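Long-range contacts in NADH-rubredoxin oxidoreductase (Clostridium acetobutylicum, PDB 3KLJ), which uses a bound FAD to catalyse the NADH-dependent reduction of rubredoxin, feeding electrons into the dioxygen-scavenging system of an obligate anaerobe: residues N117-P122 against T225-K230; S310-I315 against A351-V356; N345-A350 against K364-S369. One frame throughout, in Å; residues are numbered along the deposited sequence. Where two conformers were deposited one is given.

Contact 1. Residues N117-P122 against T225-K230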
loop_
_atom_site.group_PDB
_atom_site.type_symbol
_atom_site.label_atom_id
_atom_site.label_comp_id
_atom_site.label_asym_id
_atom_site.label_seq_id
_atom_site.Cartn_x
_atom_site.Cartn_y
_atom_site.Cartn_z
ATOM N N ASN A 117 5.540 9.707 -1.303
ATOM C CA ASN A 117 6.561 10.393 -2.081
ATOM C C ASN A 117 6.103 11.809 -2.407
ATOM O O ASN A 117 4.977 12.021 -2.853
ATOM C CB ASN A 117 6.859 9.654 -3.386
ATOM C CG ASN A 117 7.476 8.287 -3.163
ATOM O OD1 ASN A 117 8.297 8.090 -2.263
ATOM N ND2 ASN A 117 7.080 7.329 -3.992
ATOM N N LYS A 118 6.976 12.777 -2.170
ATOM C CA LYS A 118 6.657 14.168 -2.454
ATOM C C LYS A 118 7.372 14.626 -3.710
ATOM O O LYS A 118 8.588 14.479 -3.830
ATOM C CB LYS A 118 6.997 15.068 -1.261
ATOM C CG LYS A 118 5.824 15.313 -0.308
ATOM C CD LYS A 118 5.656 14.182 0.699
ATOM C CE LYS A 118 4.321 14.250 1.442
ATOM N NZ LYS A 118 4.183 13.113 2.416
ATOM N N ILE A 119 6.599 15.149 -4.656
ATOM C CA ILE A 119 7.152 15.760 -5.857
ATOM C C ILE A 119 6.730 17.227 -5.966
ATOM O O ILE A 119 5.709 17.636 -5.412
ATOM C CB ILE A 119 6.743 15.009 -7.137
ATOM C CG1 ILE A 119 5.217 14.883 -7.233
ATOM C CG2 ILE A 119 7.433 13.638 -7.204
ATOM C CD1 ILE A 119 4.703 14.720 -8.648
ATOM N N LYS A 120 7.534 18.014 -6.671
ATOM C CA LYS A 120 7.178 19.391 -6.974
ATOM C C LYS A 120 6.275 19.407 -8.206
ATOM O O LYS A 120 6.551 18.717 -9.189
ATOM C CB LYS A 120 8.438 20.217 -7.223
ATOM C CG LYS A 120 8.393 21.616 -6.647
ATOM C CD LYS A 120 8.731 21.601 -5.161
ATOM C CE LYS A 120 9.327 22.926 -4.731
ATOM N NZ LYS A 120 9.843 22.864 -3.337
ATOM N N VAL A 121 5.182 20.162 -8.130
ATOM C CA VAL A 121 4.247 20.314 -9.248
ATOM C C VAL A 121 4.182 21.791 -9.641
ATOM O O VAL A 121 3.797 22.624 -8.819
ATOM C CB VAL A 121 2.820 19.827 -8.884
ATOM C CG1 VAL A 121 1.844 20.076 -10.037
ATOM C CG2 VAL A 121 2.825 18.356 -8.493
ATOM N N PRO A 122 4.550 22.120 -10.896
ATOM C CA PRO A 122 4.563 23.523 -11.313
ATOM C C PRO A 122 3.145 24.085 -11.390
ATOM O O PRO A 122 2.222 23.373 -11.811
ATOM C CB PRO A 122 5.200 23.480 -12.710
ATOM C CG PRO A 122 5.719 22.074 -12.888
ATOM C CD PRO A 122 4.889 21.216 -12.008
ATOM N N THR A 225 -1.180 14.506 -5.508
ATOM C CA THR A 225 -0.158 13.636 -6.071
ATOM C C THR A 225 -0.331 12.234 -5.504
ATOM O O THR A 225 -0.491 12.060 -4.302
ATOM C CB THR A 225 1.270 14.180 -5.837
ATOM O OG1 THR A 225 1.449 14.494 -4.448
ATOM C CG2 THR A 225 1.506 15.431 -6.689
ATOM N N ALA A 226 -0.364 11.253 -6.394
ATOM C CA ALA A 226 -0.472 9.842 -6.041
ATOM C C ALA A 226 0.687 9.176 -6.772
ATOM O O ALA A 226 0.515 8.571 -7.834
ATOM C CB ALA A 226 -1.827 9.282 -6.507
ATOM N N VAL A 227 1.879 9.336 -6.204
ATOM C CA VAL A 227 3.126 8.954 -6.865
ATOM C C VAL A 227 3.908 7.949 -6.013
ATOM O O VAL A 227 5.140 7.924 -6.008
ATOM C CB VAL A 227 3.997 10.200 -7.228
ATOM C CG1 VAL A 227 3.406 10.932 -8.418
ATOM C CG2 VAL A 227 4.140 11.137 -6.034
ATOM N N GLY A 228 3.171 7.120 -5.291
ATOM C CA GLY A 228 3.772 6.045 -4.552
ATOM C C GLY A 228 4.196 6.470 -3.165
ATOM O O GLY A 228 4.011 7.623 -2.747
ATOM N N VAL A 229 4.824 5.528 -2.483
ATOM C CA VAL A 229 4.954 5.546 -1.046
ATOM C C VAL A 229 6.253 4.804 -0.715
ATOM O O VAL A 229 6.672 3.945 -1.490
ATOM C CB VAL A 229 3.657 4.870 -0.478
ATOM C CG1 VAL A 229 3.922 3.711 0.443
ATOM C CG2 VAL A 229 2.661 5.899 0.067
ATOM N N LYS A 230 6.911 5.167 0.392
ATOM C CA LYS A 230 8.116 4.463 0.877
ATOM C C LYS A 230 8.039 4.195 2.386
ATOM O O LYS A 230 7.420 4.973 3.119
ATOM C CB LYS A 230 9.386 5.298 0.619
ATOM C CG LYS A 230 9.832 5.400 -0.830
ATOM C CD LYS A 230 11.183 6.139 -0.912
ATOM C CE LYS A 230 11.690 6.251 -2.332
ATOM N NZ LYS A 230 10.935 7.256 -3.127
HETATM O O HOH W 1 8.595 4.558 -4.222
HETATM O O HOH W 2 2.461 12.342 -2.755
#
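Asn-117 makes hydrogen bonds to three residues across from it, Val-227, Gly-228 and Lys-230, at the double linker of a glutathione reductase-type fold. Here the chain leaves the FAD-binding domain for the NADH-binding domain and later returns, and strands 114-116 and 229-231 pair as a short antiparallel ribbon. The backbone part of the contact is one bond, from Asn-117 N to Gly-228 O (3.0 Å), which carries the ribbon a step beyond its strands.

The amide side chain does more. CG of Asn-117 stands anti to the carbonyl carbon (chi1 -65°), on the side of Val-227 and Gly-228. Its ND2 gives an almost perfectly straight bond to Val-227 O at 2.9 Å, with the acceptor lying in the amide plane. ND2 also donates to a water, at 3.2 Å, that returns a weak bond to Val-229 O. These partners should fix the amide's rotation and leave OD1 facing Lys-230.

Apolar contacts take over further along. Thr-225 CG2 sits beside Val-121 CG2 at 3.7 Å and touches the CG1 and CD1 of Ile-119, while the tips of Ile-119 and Val-227 meet through CD1 and CG1 at 4.0 Å. Ile-152 of strand 149-152 continues this patch into the parallel sheet of the NADH-binding domain.

The charged contact is with Lys-230, whose chain crosses the Asn-117 side chain at about a right angle. A bend at chi4 (74°) turns NZ back, and it donates to Asn-117 OD1 at 2.9 Å from well above the amide plane, 53° out of it.

Contact 2. Residues S310-I315 against A351-V356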
loop_
_atom_site.group_PDB
_atom_site.type_symbol
_atom_site.label_atom_id
_atom_site.label_comp_id
_atom_site.label_asym_id
_atom_site.label_seq_id
_atom_site.Cartn_x
_atom_site.Cartn_y
_atom_site.Cartn_z
ATOM N N SER A 310 -14.178 1.770 -10.815
ATOM C CA SER A 310 -15.196 1.865 -11.862
ATOM C C SER A 310 -15.763 0.517 -12.307
ATOM O O SER A 310 -16.272 0.384 -13.423
ATOM C CB SER A 310 -14.642 2.651 -13.053
ATOM O OG SER A 310 -14.200 3.934 -12.646
ATOM N N GLY A 311 -15.676 -0.470 -11.415
ATOM C CA GLY A 311 -16.132 -1.826 -11.688
ATOM C C GLY A 311 -15.319 -2.526 -12.758
ATOM O O GLY A 311 -15.851 -3.376 -13.464
ATOM N N ILE A 312 -14.040 -2.153 -12.881
ATOM C CA ILE A 312 -13.089 -2.792 -13.806
ATOM C C ILE A 312 -11.979 -3.480 -13.013
ATOM O O ILE A 312 -11.242 -2.828 -12.263
ATOM C CB ILE A 312 -12.445 -1.794 -14.802
ATOM C CG1 ILE A 312 -13.516 -0.960 -15.510
ATOM C CG2 ILE A 312 -11.594 -2.543 -15.828
ATOM C CD1 ILE A 312 -12.960 0.134 -16.387
ATOM N N SER A 313 -11.859 -4.789 -13.195
ATOM C CA SER A 313 -11.014 -5.616 -12.343
ATOM C C SER A 313 -9.700 -5.975 -13.014
ATOM O O SER A 313 -9.678 -6.279 -14.212
ATOM C CB SER A 313 -11.754 -6.902 -12.006
ATOM O OG SER A 313 -12.030 -7.634 -13.191
ATOM N N ILE A 314 -8.614 -5.979 -12.242
ATOM C CA ILE A 314 -7.279 -6.274 -12.787
ATOM C C ILE A 314 -6.507 -7.234 -11.901
ATOM O O ILE A 314 -6.453 -7.051 -10.692
ATOM C CB ILE A 314 -6.426 -4.989 -12.955
ATOM C CG1 ILE A 314 -7.047 -4.072 -14.004
ATOM C CG2 ILE A 314 -4.983 -5.339 -13.348
ATOM C CD1 ILE A 314 -6.556 -2.662 -13.941
ATOM N N ILE A 315 -5.921 -8.268 -12.490
ATOM C CA ILE A 315 -4.895 -9.018 -11.776
ATOM C C ILE A 315 -3.612 -9.064 -12.603
ATOM O O ILE A 315 -3.639 -9.335 -13.810
ATOM C CB ILE A 315 -5.340 -10.449 -11.265
ATOM C CG1 ILE A 315 -4.833 -11.568 -12.159
ATOM C CG2 ILE A 315 -6.861 -10.567 -11.013
ATOM C CD1 ILE A 315 -3.590 -12.201 -11.639
ATOM N N ALA A 351 -1.035 -10.498 -17.091
ATOM C CA ALA A 351 -2.039 -9.616 -16.526
ATOM C C ALA A 351 -3.360 -9.811 -17.248
ATOM O O ALA A 351 -3.391 -10.070 -18.455
ATOM C CB ALA A 351 -1.578 -8.138 -16.605
ATOM N N VAL A 352 -4.450 -9.689 -16.515
ATOM C CA VAL A 352 -5.782 -9.803 -17.099
ATOM C C VAL A 352 -6.631 -8.687 -16.530
ATOM O O VAL A 352 -6.658 -8.465 -15.304
ATOM C CB VAL A 352 -6.463 -11.168 -16.790
ATOM C CG1 VAL A 352 -7.836 -11.260 -17.448
ATOM C CG2 VAL A 352 -5.616 -12.327 -17.272
ATOM N N ILE A 353 -7.302 -7.983 -17.428
ATOM C CA ILE A 353 -8.270 -6.960 -17.070
ATOM C C ILE A 353 -9.644 -7.555 -17.376
ATOM O O ILE A 353 -9.873 -8.040 -18.483
ATOM C CB ILE A 353 -8.069 -5.660 -17.916
ATOM C CG1 ILE A 353 -6.604 -5.176 -17.876
ATOM C CG2 ILE A 353 -9.034 -4.554 -17.457
ATOM C CD1 ILE A 353 -6.312 -3.943 -18.772
ATOM N N GLY A 354 -10.531 -7.566 -16.384
ATOM C CA GLY A 354 -11.919 -7.963 -16.597
ATOM C C GLY A 354 -12.237 -9.452 -16.538
ATOM O O GLY A 354 -13.322 -9.860 -16.949
ATOM N N ASP A 355 -11.311 -10.265 -16.032
ATOM C CA ASP A 355 -11.578 -11.696 -15.805
ATOM C C ASP A 355 -10.698 -12.224 -14.681
ATOM O O ASP A 355 -9.647 -12.812 -14.915
ATOM C CB ASP A 355 -11.379 -12.507 -17.098
ATOM C CG ASP A 355 -11.962 -13.919 -17.011
ATOM O OD1 ASP A 355 -12.084 -14.559 -18.078
ATOM O OD2 ASP A 355 -12.296 -14.399 -15.899
ATOM N N VAL A 356 -11.126 -11.990 -13.447
ATOM C CA VAL A 356 -10.347 -12.387 -12.280
ATOM C C VAL A 356 -10.165 -13.900 -12.210
ATOM O O VAL A 356 -9.103 -14.371 -11.796
ATOM C CB VAL A 356 -10.958 -11.835 -10.964
ATOM C CG1 VAL A 356 -10.428 -12.583 -9.743
ATOM C CG2 VAL A 356 -10.665 -10.362 -10.835
HETATM O O HOH W 3 -8.982 -9.538 -14.135
#
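Ile-315 and Val-352 meet through the flat peptide groups of two antiparallel strands, set side by side in the sheet with side chains on its two faces, each residue giving its N-H to the other's carbonyl. Ile-315 N bonds Val-352 O at 2.9 Å and Val-352 N bonds Ile-315 O at 2.8 Å. One face of this small sheet carries Ile-314 and Ile-353, a non-hydrogen-bonded pair whose side chains run side by side; Ile-353 CG2 also touches Ile-312 CG2 at 3.6 Å. Phe-193 and Leu-194 of helix 188-199 cover that face, so the C-terminal domain leans here on the NADH-binding domain. Ile-315 and Val-352 point to the other face, where Val-356 CG2 reaches back to Ile-315 CG2 (3.8 Å) and to Ser-313 CB.

Strand 346-353 gives way to loop at Gly-354, whose N still bonds Ser-313 O at 2.7 Å; with positive phi the chain then turns off the ladder. Asp-355 is then the N-cap of helix 356-367: OD2 takes the N-H of Leu-358, while OD1 forms a salt bridge with Lys-336. A water sits in the angle of the turn, donating to Val-352 O (2.8 Å) and accepting from Asp-355 N (3.1 Å).

Val-352 O is thus gripped by a strand N-H and a water, and the same water serves the backbone N of Asp-355, so both atoms keep partners where the ladder ends.

Contact 3. Residues N345-A350 against K364-S369; sequences NKIDAA and KAIDSS
Ile-347 and Ile-366 are pressed together more tightly than carbon usually allows, CG2 of the first standing 3.4 Å from CG1 of the second. Their side chains cross at about a right angle. Ile-366 CG1, anti to its own carbonyl carbon (chi1 -69°), also comes within 3.4 Å of Ile-347 O, and CD1 runs on to meet Ala-350 CB at 3.8 Å. Beside this pair, Ile-347 CD1 brushes Ala-365 CB.

The strand can offer Ile-347 and Ala-350 to the helix, three residues apart, because a classic beta bulge lies between them: Asp-348 and Ala-349 both face Met-341 on the neighbouring strand, and both point away from the helix. In the C-terminal domain of this reductase, helix 356-367 thus packs back across the antiparallel sheet that leads into it, with Leu-362 and Cys-317 adding to the same apolar layer. Asp-348 turns its carboxylate to Asn-323 and Lys-343.

Polar links form toward the helix's C-terminal end. A water accepts from Ile-347 N (3.1 Å) and donates to Ala-365 O (2.8 Å), joining the two backbones. The helix closes in a Schellman motif, where Ser-369 takes positive phi and its N bonds Ile-366 O. Lys-346, extended beyond CG, lies with CD and CE against Ser-369 OG, and its NZ donates to that hydroxyl at 2.8 Å.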
loop_
_atom_site.group_PDB
_atom_site.type_symbol
_atom_site.label_atom_id
_atom_site.label_comp_id
_atom_site.label_asym_id
_atom_site.label_seq_id
_atom_site.Cartn_x
_atom_site.Cartn_y
_atom_site.Cartn_z
ATOM N N ASN A 345 9.139 -22.532 -21.739
ATOM C CA ASN A 345 7.852 -23.217 -21.691
ATOM C C ASN A 345 7.100 -22.940 -20.387
ATOM O O ASN A 345 6.206 -23.692 -19.981
ATOM C CB ASN A 345 8.028 -24.712 -21.961
ATOM C CG ASN A 345 8.531 -24.986 -23.364
ATOM O OD1 ASN A 345 9.593 -24.503 -23.757
ATOM N ND2 ASN A 345 7.766 -25.754 -24.130
ATOM N N LYS A 346 7.453 -21.823 -19.758
ATOM C CA LYS A 346 6.842 -21.401 -18.508
ATOM C C LYS A 346 6.205 -20.032 -18.681
ATOM O O LYS A 346 6.686 -19.218 -19.464
ATOM C CB LYS A 346 7.893 -21.370 -17.394
ATOM C CG LYS A 346 8.639 -22.694 -17.233
ATOM C CD LYS A 346 9.261 -22.841 -15.861
ATOM C CE LYS A 346 9.593 -24.298 -15.579
ATOM N NZ LYS A 346 9.996 -24.525 -14.166
ATOM N N ILE A 347 5.106 -19.787 -17.972
ATOM C CA ILE A 347 4.546 -18.445 -17.924
ATOM C C ILE A 347 5.310 -17.672 -16.846
ATOM O O ILE A 347 5.308 -18.062 -15.671
ATOM C CB ILE A 347 3.031 -18.440 -17.642
ATOM C CG1 ILE A 347 2.284 -19.304 -18.665
ATOM C CG2 ILE A 347 2.496 -17.010 -17.648
ATOM C CD1 ILE A 347 0.811 -19.484 -18.359
ATOM N N ASP A 348 5.981 -16.601 -17.265
ATOM C CA ASP A 348 6.793 -15.774 -16.377
ATOM C C ASP A 348 6.010 -14.582 -15.838
ATOM O O ASP A 348 6.240 -14.137 -14.714
ATOM C CB ASP A 348 8.041 -15.268 -17.115
ATOM C CG ASP A 348 9.009 -14.523 -16.199
ATOM O OD1 ASP A 348 9.510 -15.132 -15.237
ATOM O OD2 ASP A 348 9.274 -13.329 -16.446
ATOM N N ALA A 349 5.097 -14.060 -16.649
ATOM C CA ALA A 349 4.307 -12.896 -16.267
ATOM C C ALA A 349 3.009 -12.848 -17.045
ATOM O O ALA A 349 2.937 -13.295 -18.195
ATOM C CB ALA A 349 5.092 -11.611 -16.475
ATOM N N ALA A 350 1.979 -12.316 -16.399
ATOM C CA ALA A 350 0.665 -12.200 -17.012
ATOM C C ALA A 350 -0.154 -11.132 -16.322
ATOM O O ALA A 350 -0.005 -10.904 -15.111
ATOM C CB ALA A 350 -0.064 -13.525 -16.953
ATOM N N LYS A 364 -1.735 -18.849 -10.626
ATOM C CA LYS A 364 -1.403 -20.172 -10.091
ATOM C C LYS A 364 -0.344 -20.861 -10.952
ATOM O O LYS A 364 0.643 -21.378 -10.428
ATOM C CB LYS A 364 -2.659 -21.047 -9.976
ATOM C CG LYS A 364 -3.479 -20.820 -8.700
ATOM C CD LYS A 364 -4.768 -21.638 -8.703
ATOM C CE LYS A 364 -5.329 -21.846 -7.302
ATOM N NZ LYS A 364 -5.810 -20.582 -6.667
ATOM N N ALA A 365 -0.553 -20.843 -12.270
ATOM C CA ALA A 365 0.410 -21.379 -13.237
ATOM C C ALA A 365 1.802 -20.758 -13.092
ATOM O O ALA A 365 2.801 -21.479 -13.067
ATOM C CB ALA A 365 -0.104 -21.194 -14.657
ATOM N N ILE A 366 1.858 -19.426 -13.011
ATOM C CA ILE A 366 3.112 -18.703 -12.768
ATOM C C ILE A 366 3.729 -19.114 -11.427
ATOM O O ILE A 366 4.889 -19.539 -11.377
ATOM C CB ILE A 366 2.903 -17.170 -12.806
ATOM C CG1 ILE A 366 2.576 -16.724 -14.236
ATOM C CG2 ILE A 366 4.142 -16.434 -12.289
ATOM C CD1 ILE A 366 1.861 -15.402 -14.331
ATOM N N ASP A 367 2.942 -18.992 -10.356
ATOM C CA ASP A 367 3.404 -19.274 -8.990
ATOM C C ASP A 367 3.886 -20.708 -8.811
ATOM O O ASP A 367 4.931 -20.935 -8.205
ATOM C CB ASP A 367 2.314 -18.955 -7.959
ATOM C CG ASP A 367 2.157 -17.462 -7.705
ATOM O OD1 ASP A 367 2.894 -16.646 -8.311
ATOM O OD2 ASP A 367 1.285 -17.097 -6.888
ATOM N N SER A 368 3.126 -21.666 -9.344
ATOM C CA SER A 368 3.487 -23.091 -9.265
ATOM C C SER A 368 4.533 -23.474 -10.314
ATOM O O SER A 368 5.014 -24.607 -10.328
ATOM C CB SER A 368 2.246 -23.977 -9.414
ATOM O OG SER A 368 1.677 -23.832 -10.710
ATOM N N SER A 369 4.866 -22.526 -11.190
ATOM C CA SER A 369 5.891 -22.691 -12.227
ATOM C C SER A 369 5.576 -23.868 -13.152
ATOM O O SER A 369 6.421 -24.734 -13.408
ATOM C CB SER A 369 7.289 -22.804 -11.600
ATOM O OG SER A 369 8.291 -22.952 -12.589
HETATM O O HOH W 4 4.079 -21.353 -15.548
#

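Overall arrangement
Contacts 2 and 3 belong to one small C-terminal domain. Both use strand 346-353, paired with strand 312-317 in contact 2 and packed under helix 356-367 in contact 3, and their segments alternate along the chain; their centres are about 18 Å apart. Contact 1 closes earlier in the sequence, at the linker between the two nucleotide-binding domains, with its centre about 26 Å from that of contact 2 and about 33 Å from that of contact 3. It lies nearer the cofactor than contact 2: the Val-229 side chain is about 6 Å from FAD, against about 12 Å for that of Ile-314. Contact 3 lies away from the FAD-binding residues.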